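Long-range contacts in uncharacterized protein (Corynebacterium diphtheriae, PDB 3LMM), which is of unknown function but is probably a transcriptional regulator, joining a Schlafen/AlbA_2-type domain to regions of helix-turn-helix families: residues A[40-45]-A[83-89]; A[95-101]-A[124-130]. One frame throughout, in Å; residues are numbered along the deposited sequence.

Interaction 1: residues A[40-45]-A[83-89]; sequences VDFKEE and ALIVGIE. With CO (cobalt (II) ion), chain E.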
loop_
_atom_site.group_PDB
_atom_site.type_symbol
_atom_site.label_atom_id
_atom_site.label_comp_id
_atom_site.label_asym_id
_atom_site.label_seq_id
_atom_site.Cartn_x
_atom_site.Cartn_y
_atom_site.Cartn_z
ATOM N N VAL A 40 3.079 -23.273 16.974
ATOM C CA VAL A 40 1.916 -23.085 16.138
ATOM C C VAL A 40 0.929 -22.195 16.894
ATOM O O VAL A 40 0.685 -22.379 18.085
ATOM C CB VAL A 40 1.304 -24.439 15.762
ATOM C CG1 VAL A 40 0.092 -24.243 14.886
ATOM C CG2 VAL A 40 2.345 -25.274 15.025
ATOM N N ASP A 41 0.392 -21.205 16.189
ATOM C CA ASP A 41 -0.539 -20.239 16.761
ATOM C C ASP A 41 -1.989 -20.696 16.719
ATOM O O ASP A 41 -2.589 -20.755 15.644
ATOM C CB ASP A 41 -0.404 -18.908 16.004
ATOM C CG ASP A 41 -0.862 -17.705 16.822
ATOM O OD1 ASP A 41 -1.374 -17.906 17.939
ATOM O OD2 ASP A 41 -0.700 -16.556 16.353
ATOM N N PHE A 42 -2.552 -21.015 17.885
ATOM C CA PHE A 42 -3.959 -21.434 17.975
ATOM C C PHE A 42 -4.839 -20.206 18.099
ATOM O O PHE A 42 -4.702 -19.447 19.052
ATOM C CB PHE A 42 -4.216 -22.307 19.208
ATOM C CG PHE A 42 -3.648 -23.694 19.109
ATOM C CD1 PHE A 42 -3.675 -24.546 20.210
ATOM C CD2 PHE A 42 -3.090 -24.149 17.919
ATOM C CE1 PHE A 42 -3.133 -25.822 20.133
ATOM C CE2 PHE A 42 -2.546 -25.427 17.833
ATOM C CZ PHE A 42 -2.573 -26.270 18.942
ATOM N N LYS A 43 -5.738 -20.009 17.143
ATOM C CA LYS A 43 -6.641 -18.871 17.200
ATOM C C LYS A 43 -8.070 -19.301 16.957
ATOM O O LYS A 43 -8.350 -20.203 16.163
ATOM C CB LYS A 43 -6.278 -17.803 16.177
ATOM C CG LYS A 43 -4.931 -17.167 16.415
ATOM C CD LYS A 43 -5.052 -15.709 16.786
ATOM C CE LYS A 43 -5.217 -15.514 18.273
ATOM N NZ LYS A 43 -5.277 -14.057 18.566
ATOM N N GLU A 44 -8.961 -18.612 17.651
ATOM C CA GLU A 44 -10.383 -18.850 17.606
ATOM C C GLU A 44 -11.089 -17.699 16.898
ATOM O O GLU A 44 -10.953 -16.552 17.314
ATOM C CB GLU A 44 -10.867 -18.948 19.034
ATOM C CG GLU A 44 -12.334 -19.018 19.164
ATOM C CD GLU A 44 -12.756 -19.072 20.599
ATOM O OE1 GLU A 44 -13.984 -19.065 20.837
ATOM O OE2 GLU A 44 -11.865 -19.115 21.486
ATOM N N GLU A 45 -11.839 -17.997 15.838
ATOM C CA GLU A 45 -12.546 -16.951 15.102
ATOM C C GLU A 45 -13.274 -16.082 16.106
ATOM O O GLU A 45 -14.214 -16.532 16.768
ATOM C CB GLU A 45 -13.547 -17.561 14.119
ATOM C CG GLU A 45 -14.327 -16.542 13.303
ATOM C CD GLU A 45 -15.235 -17.196 12.275
ATOM O OE1 GLU A 45 -16.069 -16.487 11.675
ATOM O OE2 GLU A 45 -15.124 -18.421 12.053
ATOM N N ALA A 83 2.954 -20.509 11.541
ATOM C CA ALA A 83 1.646 -20.980 11.105
ATOM C C ALA A 83 0.567 -20.757 12.153
ATOM O O ALA A 83 0.823 -20.781 13.352
ATOM C CB ALA A 83 1.719 -22.453 10.736
ATOM N N LEU A 84 -0.644 -20.538 11.662
ATOM C CA LEU A 84 -1.813 -20.305 12.484
ATOM C C LEU A 84 -2.890 -21.316 12.183
ATOM O O LEU A 84 -3.099 -21.670 11.025
ATOM C CB LEU A 84 -2.408 -18.945 12.178
ATOM C CG LEU A 84 -1.791 -17.801 12.915
ATOM C CD1 LEU A 84 -0.303 -17.680 12.568
ATOM C CD2 LEU A 84 -2.560 -16.555 12.540
ATOM N N ILE A 85 -3.577 -21.778 13.216
ATOM C CA ILE A 85 -4.681 -22.674 12.976
ATOM C C ILE A 85 -5.907 -21.951 13.511
ATOM O O ILE A 85 -6.078 -21.838 14.726
ATOM C CB ILE A 85 -4.534 -24.016 13.696
ATOM C CG1 ILE A 85 -3.183 -24.639 13.368
ATOM C CG2 ILE A 85 -5.639 -24.954 13.226
ATOM C CD1 ILE A 85 -3.035 -26.082 13.844
ATOM N N VAL A 86 -6.726 -21.416 12.607
ATOM C CA VAL A 86 -7.935 -20.718 13.010
ATOM C C VAL A 86 -8.996 -21.758 13.257
ATOM O O VAL A 86 -9.219 -22.623 12.420
ATOM C CB VAL A 86 -8.445 -19.783 11.929
ATOM C CG1 VAL A 86 -9.894 -19.440 12.215
ATOM C CG2 VAL A 86 -7.607 -18.512 11.893
ATOM N N GLY A 87 -9.650 -21.674 14.407
ATOM C CA GLY A 87 -10.676 -22.644 14.729
ATOM C C GLY A 87 -10.288 -23.509 15.914
ATOM O O GLY A 87 -10.943 -24.504 16.198
ATOM N N ILE A 88 -9.206 -23.143 16.594
ATOM C CA ILE A 88 -8.766 -23.877 17.773
ATOM C C ILE A 88 -8.615 -22.902 18.928
ATOM O O ILE A 88 -7.844 -21.942 18.844
ATOM C CB ILE A 88 -7.400 -24.611 17.552
ATOM C CG1 ILE A 88 -7.602 -25.954 16.836
ATOM C CG2 ILE A 88 -6.746 -24.924 18.889
ATOM C CD1 ILE A 88 -8.123 -25.839 15.424
ATOM N N GLU A 89 -9.354 -23.147 20.006
ATOM C CA GLU A 89 -9.298 -22.283 21.184
ATOM C C GLU A 89 -7.878 -22.202 21.705
ATOM O O GLU A 89 -7.187 -23.213 21.827
ATOM C CB GLU A 89 -10.217 -22.820 22.287
ATOM C CG GLU A 89 -10.293 -21.941 23.543
ATOM C CD GLU A 89 -11.251 -22.490 24.590
ATOM O OE1 GLU A 89 -11.425 -21.844 25.647
ATOM O OE2 GLU A 89 -11.825 -23.577 24.368
HETATM CO CO CO E . -2.856 -17.985 20.154
#

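Interaction 2: residues A[95-101]-A[124-130]; sequences IIGTELD and VLGQRVL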
loop_
_atom_site.group_PDB
_atom_site.type_symbol
_atom_site.label_atom_id
_atom_site.label_comp_id
_atom_site.label_asym_id
_atom_site.label_seq_id
_atom_site.Cartn_x
_atom_site.Cartn_y
_atom_site.Cartn_z
ATOM N N ILE A 95 -11.305 -27.768 19.886
ATOM C CA ILE A 95 -11.727 -27.500 18.509
ATOM C C ILE A 95 -13.061 -26.742 18.466
ATOM O O ILE A 95 -14.061 -27.212 19.001
ATOM C CB ILE A 95 -11.879 -28.812 17.681
ATOM C CG1 ILE A 95 -10.510 -29.379 17.328
ATOM C CG2 ILE A 95 -12.627 -28.541 16.387
ATOM C CD1 ILE A 95 -10.074 -30.518 18.221
ATOM N N ILE A 96 -13.062 -25.575 17.822
ATOM C CA ILE A 96 -14.258 -24.754 17.694
ATOM C C ILE A 96 -14.687 -24.777 16.237
ATOM O O ILE A 96 -15.849 -25.023 15.931
ATOM C CB ILE A 96 -13.993 -23.284 18.087
ATOM C CG1 ILE A 96 -13.216 -23.208 19.402
ATOM C CG2 ILE A 96 -15.304 -22.526 18.168
ATOM C CD1 ILE A 96 -13.876 -23.885 20.585
ATOM N N GLY A 97 -13.744 -24.512 15.339
ATOM C CA GLY A 97 -14.052 -24.521 13.916
ATOM C C GLY A 97 -14.330 -23.151 13.320
ATOM O O GLY A 97 -14.443 -22.158 14.038
ATOM N N THR A 98 -14.438 -23.099 11.998
ATOM C CA THR A 98 -14.703 -21.849 11.319
ATOM C C THR A 98 -15.148 -22.116 9.890
ATOM O O THR A 98 -14.635 -23.015 9.233
ATOM C CB THR A 98 -13.460 -20.927 11.350
ATOM O OG1 THR A 98 -13.643 -19.843 10.434
ATOM C CG2 THR A 98 -12.216 -21.709 10.987
ATOM N N GLU A 99 -16.118 -21.333 9.428
ATOM C CA GLU A 99 -16.667 -21.497 8.095
ATOM C C GLU A 99 -16.266 -20.351 7.181
ATOM O O GLU A 99 -16.799 -20.201 6.081
ATOM C CB GLU A 99 -18.190 -21.584 8.186
ATOM C CG GLU A 99 -18.681 -22.546 9.265
ATOM C CD GLU A 99 -18.348 -24.000 8.964
ATOM O OE1 GLU A 99 -17.915 -24.721 9.903
ATOM O OE2 GLU A 99 -18.536 -24.427 7.794
ATOM N N LEU A 100 -15.322 -19.543 7.643
ATOM C CA LEU A 100 -14.857 -18.399 6.870
ATOM C C LEU A 100 -14.422 -18.829 5.473
ATOM O O LEU A 100 -13.721 -19.817 5.306
ATOM C CB LEU A 100 -13.699 -17.711 7.607
ATOM C CG LEU A 100 -14.057 -17.060 8.947
ATOM C CD1 LEU A 100 -12.814 -16.831 9.771
ATOM C CD2 LEU A 100 -14.802 -15.752 8.704
ATOM N N ASP A 101 -14.849 -18.092 4.461
ATOM C CA ASP A 101 -14.469 -18.433 3.107
ATOM C C ASP A 101 -12.998 -18.090 2.911
ATOM O O ASP A 101 -12.550 -16.997 3.261
ATOM C CB ASP A 101 -15.328 -17.666 2.106
ATOM C CG ASP A 101 -14.988 -18.000 0.671
ATOM O OD1 ASP A 101 -14.716 -17.054 -0.106
ATOM O OD2 ASP A 101 -15.004 -19.203 0.320
ATOM N N VAL A 124 -10.504 -31.592 11.524
ATOM C CA VAL A 124 -10.064 -32.325 12.706
ATOM C C VAL A 124 -11.134 -33.320 13.113
ATOM O O VAL A 124 -11.420 -34.257 12.379
ATOM C CB VAL A 124 -9.832 -31.437 13.885
ATOM C CG1 VAL A 124 -8.504 -30.750 13.760
ATOM C CG2 VAL A 124 -10.976 -30.462 13.992
ATOM N N LEU A 125 -11.746 -33.131 14.271
ATOM C CA LEU A 125 -12.751 -34.084 14.675
ATOM C C LEU A 125 -14.052 -33.883 13.912
ATOM O O LEU A 125 -15.147 -33.950 14.470
ATOM C CB LEU A 125 -12.987 -34.007 16.179
ATOM C CG LEU A 125 -11.882 -34.608 17.035
ATOM C CD1 LEU A 125 -10.671 -33.717 17.014
ATOM C CD2 LEU A 125 -12.379 -34.734 18.465
ATOM N N GLY A 126 -13.925 -33.673 12.610
ATOM C CA GLY A 126 -15.099 -33.469 11.789
ATOM C C GLY A 126 -15.308 -31.983 11.607
ATOM O O GLY A 126 -15.967 -31.540 10.662
ATOM N N GLN A 127 -14.741 -31.210 12.528
ATOM C CA GLN A 127 -14.853 -29.771 12.466
ATOM C C GLN A 127 -13.885 -29.246 11.424
ATOM O O GLN A 127 -12.894 -29.900 11.108
ATOM C CB GLN A 127 -14.534 -29.168 13.824
ATOM C CG GLN A 127 -15.567 -29.483 14.882
ATOM C CD GLN A 127 -16.935 -28.936 14.528
ATOM O OE1 GLN A 127 -17.048 -27.855 13.944
ATOM N NE2 GLN A 127 -17.985 -29.666 14.902
ATOM N N ARG A 128 -14.186 -28.069 10.883
ATOM C CA ARG A 128 -13.343 -27.450 9.866
ATOM C C ARG A 128 -12.431 -26.414 10.490
ATOM O O ARG A 128 -12.832 -25.718 11.418
ATOM C CB ARG A 128 -14.190 -26.766 8.785
ATOM C CG ARG A 128 -13.331 -26.095 7.718
ATOM C CD ARG A 128 -14.142 -25.568 6.553
ATOM N NE ARG A 128 -14.185 -24.112 6.578
ATOM C CZ ARG A 128 -13.622 -23.306 5.675
ATOM N NH1 ARG A 128 -13.723 -21.995 5.811
ATOM N NH2 ARG A 128 -12.963 -23.789 4.632
ATOM N N VAL A 129 -11.202 -26.312 9.997
ATOM C CA VAL A 129 -10.286 -25.303 10.520
ATOM C C VAL A 129 -9.399 -24.759 9.417
ATOM O O VAL A 129 -9.130 -25.442 8.428
ATOM C CB VAL A 129 -9.386 -25.841 11.654
ATOM C CG1 VAL A 129 -10.236 -26.351 12.788
ATOM C CG2 VAL A 129 -8.468 -26.898 11.123
ATOM N N LEU A 130 -8.965 -23.514 9.571
ATOM C CA LEU A 130 -8.091 -22.915 8.575
ATOM C C LEU A 130 -6.639 -22.896 9.025
ATOM O O LEU A 130 -6.314 -22.426 10.112
ATOM C CB LEU A 130 -8.528 -21.488 8.242
ATOM C CG LEU A 130 -9.621 -21.317 7.204
ATOM C CD1 LEU A 130 -9.789 -22.587 6.394
ATOM C CD2 LEU A 130 -10.886 -20.970 7.914
HETATM O O HOH W 1 -17.489 -27.789 10.254
#

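Interaction 1: residues A[40-45]-A[83-89]
Phe42 receives Ile88 on one face of its ring: the methyl CG2 of Ile88 lies 3.6 Å from the Phe42 ring centroid and 27° off the ring normal, displaced toward the CG and CD1 rim, which satisfies a CH-pi contact. Ile85 runs beside the same ring, pointing the same way, and its CD1 comes obliquely to Phe42 CE2 at 4.1 Å. Ile85 CG1 also meets Val40 CG1 at 3.6 Å, so the Phe42 side of the sheet is largely apolar, although Lys33 adds a cation-pi contact to the Phe42 ring.

The reverse side carries Asp41, Leu84 and Lys43. Asp41 and Leu84 lie alongside each other, with Asp41 CB 3.6 Å from Leu84 CG. The carboxylate of Asp41 swings anti to the backbone N (chi1 -156°), a setting that takes OD1 to 2.7 Å from the cobalt ion. The carbonyl O of Phe42 binds the same metal at 2.6 Å, and Asp90 completes the recorded site. Asp41 OD1 is also paired with Arg151, while the amine of Lys43 turns away to a salt bridge with Glu71.

Beneath these side chains the backbones run parallel, at 23° between 41-43 and 83-86, whose axes approach to 4.8 Å. Asp41 N, Ile85 N and Lys43 N donate in alternation to Ala83, Asp41 and Ile85 carbonyls. Lys43 O then accepts from both Gly87 N and Ile88 N, marking where the ladder ends.

These strands and helix 62-77 form a beta-alpha-beta unit, in which Leu68 of the helix packs on Val86 and Glu71 on Leu84. Helix 10-24 covers the Phe42 side through Val19 and Ile22, and strand 128-134 flanks strand 82-86 on its other edge.

Interaction 2: residues A[95-101]-A[124-130]
Gly97 and Arg128 mark the nearest approach of the two backbones, their CA atoms 5.0 Å apart. Thr98 N donates to Arg128 O at 3.1 Å, but the N-H...O angle is only 136° and the donor stands above the carbonyl plane. Gly97 CA makes a CA-H...O contact with the same oxygen, at a positive phi of 98°.

Arg128 returns the exchange with its side chain. Its aliphatic part extends past Thr98 and bends at chi3, so that NE donates to Thr98 O at 2.9 Å; this acceptor lies 21° out of the guanidinium plane. Leu130 CD1 lies over one face of that group, offset toward its rim. Glu99 stays beyond salt-bridge range, and its OE1 instead accepts from a water that has a weak bond with Arg128 N.

The 95-101 segment is the irregular connection that leads from strand 82-86 into helix 102-113. Within it Thr98 OG1 accepts from Leu100 N, an ST turn, and also bonds Glu45; Asp101 then serves as N-cap of the helix, its OD1 bonded to Trp104 N.

Apolar contacts flank the polar pair. Thr98 CG2 meets Leu130 CD2 at 3.4 Å, the two side chains nearly perpendicular. At the other end the Ile95 and Val124 side chains slide past each other in opposite directions, with CG2 of each 3.5 Å apart, while Ile95 CD1 reaches Leu125 CD1 and its CG2 rests against Gln127 CB.

In the fold
Both interactions belong to the region assigned to the Schlafen AlbA_2 family, and their centres are about 10 Å apart. They follow in series along the chain: interaction 1 closes at residue 89, before interaction 2 opens at residue 95. They meet in one mixed sheet, where strand 82-86 is parallel to 41-43 on one edge and antiparallel to 128-134 on the other. Val86 N lies 2.7 Å from Leu130 O, and Glu45 OE2 lies 2.6 Å from Thr98 OG1, both probable hydrogen bonds. Interaction 1 supplies two of the three residues of the cobalt site, Asp41 and Phe42; interaction 2 joins the loop that enters helix 102-113 to the same sheet; the side chain of Ile96 in that loop is about 12 Å from the metal.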